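Local atomic coordinates of CupA (Streptococcus pneumoniae, PDB entry 4F2E), a protein that binds Cu(I) through a cupredoxin-like domain and probably serves as a copper chaperone in the copper resistance of this bacterium. Residues P76-A79 / G80-F84. Numbering follows the deposited sequence.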
ATOM      1  N   PRO A  76      -2.176  -2.272  11.286  1.00 11.88           N
ATOM      2  CA  PRO A  76      -0.822  -2.623  11.726  1.00 13.78           C
ATOM      3  C   PRO A  76      -0.623  -2.403  13.222  1.00 16.29           C
ATOM      4  O   PRO A  76      -0.538  -1.261  13.668  1.00 17.65           O
ATOM      5  CB  PRO A  76       0.059  -1.666  10.922  1.00 14.94           C
ATOM      6  CG  PRO A  76      -0.806  -0.468  10.698  1.00 14.16           C
ATOM      7  CD  PRO A  76      -2.211  -0.994  10.552  1.00 12.18           C
ATOM      8  N   GLU A  77      -0.542  -3.492  13.978  1.00 16.83           N
ATOM      9  CA  GLU A  77      -0.420  -3.408  15.432  1.00 16.99           C
ATOM     10  C   GLU A  77       1.028  -3.417  15.900  1.00 20.97           C
ATOM     11  O   GLU A  77       1.303  -3.319  17.094  1.00 24.39           O
ATOM     12  CB  GLU A  77      -1.181  -4.552  16.101  1.00 20.01           C
ATOM     13  CG  GLU A  77      -2.688  -4.426  16.010  1.00 20.87           C
ATOM     14  CD  GLU A  77      -3.213  -3.209  16.745  1.00 24.78           C
ATOM     15  OE1 GLU A  77      -2.441  -2.598  17.518  1.00 26.70           O
ATOM     16  OE2 GLU A  77      -4.396  -2.861  16.551  1.00 25.59           O
ATOM     17  N   GLN A  78       1.951  -3.539  14.954  1.00 17.45           N
ATOM     18  CA  GLN A  78       3.365  -3.602  15.276  1.00 17.22           C
ATOM     19  C   GLN A  78       4.144  -2.541  14.503  1.00 15.85           C
ATOM     20  O   GLN A  78       3.994  -2.412  13.287  1.00 16.60           O
ATOM     21  CB  GLN A  78       3.894  -4.999  14.950  1.00 22.08           C
ATOM     22  CG  GLN A  78       5.375  -5.187  15.162  1.00 25.74           C
ATOM     23  CD  GLN A  78       5.870  -6.482  14.552  1.00 21.78           C
ATOM     24  OE1 GLN A  78       5.322  -7.559  14.811  1.00 20.79           O
ATOM     25  NE2 GLN A  78       6.901  -6.384  13.723  1.00 20.04           N
ATOM     26  N   ALA A  79       4.967  -1.771  15.209  1.00 14.61           N
ATOM     27  CA  ALA A  79       5.859  -0.822  14.558  1.00 15.11           C
ATOM     28  C   ALA A  79       6.914  -1.573  13.754  1.00 13.88           C
ATOM     29  O   ALA A  79       7.254  -2.713  14.074  1.00 20.42           O
ATOM     30  CB  ALA A  79       6.521   0.082  15.588  1.00 16.99           C
ATOM     31  N   GLY A  80       7.427  -0.936  12.708  1.00 14.48           N
ATOM     32  CA  GLY A  80       8.489  -1.528  11.919  1.00 17.88           C
ATOM     33  C   GLY A  80       8.408  -1.170  10.450  1.00 15.13           C
ATOM     34  O   GLY A  80       7.651  -0.285  10.054  1.00 15.29           O
ATOM     35  N   GLU A  81       9.200  -1.866   9.642  1.00 14.63           N
ATOM     36  CA  GLU A  81       9.228  -1.652   8.201  1.00 15.47           C
ATOM     37  C   GLU A  81       8.675  -2.888   7.507  1.00 15.18           C
ATOM     38  O   GLU A  81       9.108  -4.010   7.775  1.00 19.02           O
ATOM     39  CB  GLU A  81      10.645  -1.370   7.736  1.00 19.04           C
ATOM     40  N   PHE A  82       7.716  -2.678   6.613  1.00 12.06           N
ATOM     41  CA  PHE A  82       7.039  -3.780   5.942  1.00 12.83           C
ATOM     42  C   PHE A  82       7.012  -3.542   4.448  1.00 14.77           C
ATOM     43  O   PHE A  82       6.774  -2.427   3.987  1.00 14.94           O
ATOM     44  CB  PHE A  82       5.620  -3.933   6.482  1.00 11.22           C
ATOM     45  CG  PHE A  82       5.563  -4.046   7.976  1.00 11.90           C
ATOM     46  CD1 PHE A  82       5.328  -2.930   8.759  1.00 12.84           C
ATOM     47  CD2 PHE A  82       5.770  -5.265   8.597  1.00 14.62           C
ATOM     48  CE1 PHE A  82       5.286  -3.031  10.138  1.00 13.01           C
ATOM     49  CE2 PHE A  82       5.731  -5.374   9.970  1.00 14.20           C
ATOM     50  CZ  PHE A  82       5.489  -4.255  10.743  1.00 12.82           C
ATOM     51  N   SER A  83       7.253  -4.599   3.687  1.00 13.10           N
ATOM     52  CA  SER A  83       7.346  -4.470   2.245  1.00 13.12           C
ATOM     53  C   SER A  83       5.982  -4.621   1.592  1.00 11.98           C
ATOM     54  O   SER A  83       5.076  -5.251   2.137  1.00 13.94           O
ATOM     55  CB  SER A  83       8.287  -5.536   1.686  1.00 13.97           C
ATOM     56  OG  SER A  83       7.722  -6.825   1.857  1.00 16.06           O
ATOM     57  N   PHE A  84       5.833  -4.020   0.423  1.00 11.14           N
ATOM     58  CA  PHE A  84       4.774  -4.428  -0.483  1.00 10.74           C
ATOM     59  C   PHE A  84       5.343  -4.492  -1.885  1.00 11.46           C
ATOM     60  O   PHE A  84       6.393  -3.916  -2.164  1.00 10.09           O
ATOM     61  CB  PHE A  84       3.499  -3.568  -0.371  1.00 11.69           C
ATOM     62  CG  PHE A  84       3.677  -2.103  -0.694  1.00 10.41           C
ATOM     63  CD1 PHE A  84       3.459  -1.627  -1.979  1.00 11.51           C
ATOM     64  CD2 PHE A  84       3.991  -1.193   0.307  1.00 10.54           C
ATOM     65  CE1 PHE A  84       3.586  -0.278  -2.269  1.00 11.72           C
ATOM     66  CE2 PHE A  84       4.124   0.159   0.025  1.00 11.29           C
ATOM     67  CZ  PHE A  84       3.918   0.618  -1.266  1.00 12.43           C
TER
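Gln78 and Phe82 meet where the loop 76-79, which connects strands 69-74 and 80-86 of the cupredoxin fold, bends into the extended strand that starts at Gly80, whose phi of 146° and psi of -168° would press any side chain against the carbonyl oxygen of Ala79. The chain curls round at this point, and Phe82, with CG set opposite its carbonyl carbon, turns its ring back toward the loop. Its leading edge lies close to the Gln78 backbone carbonyl: Gln78 O is 3.5 Å from Phe82 CE1, near the ring plane. With CG anti to the backbone nitrogen, the Gln78 side chain runs out extended and carries its amide over to the same end of the ring, Gln78 NE2 stopping 3.9 Å from Phe82 CZ. Amide and ring planes are inclined by 51°, an oblique approach rather than a stack. Phe58 also meets the Phe82 ring edge-to-face, and the Phe82 side chain touches Met95 and Val97 of strand 92-97. No hydrogen bond links the two segments, so the contact probably rests on van der Waals packing, perhaps with a weak electrostatic attraction between the carbonyl oxygen and the slightly positive hydrogens of the aromatic rim.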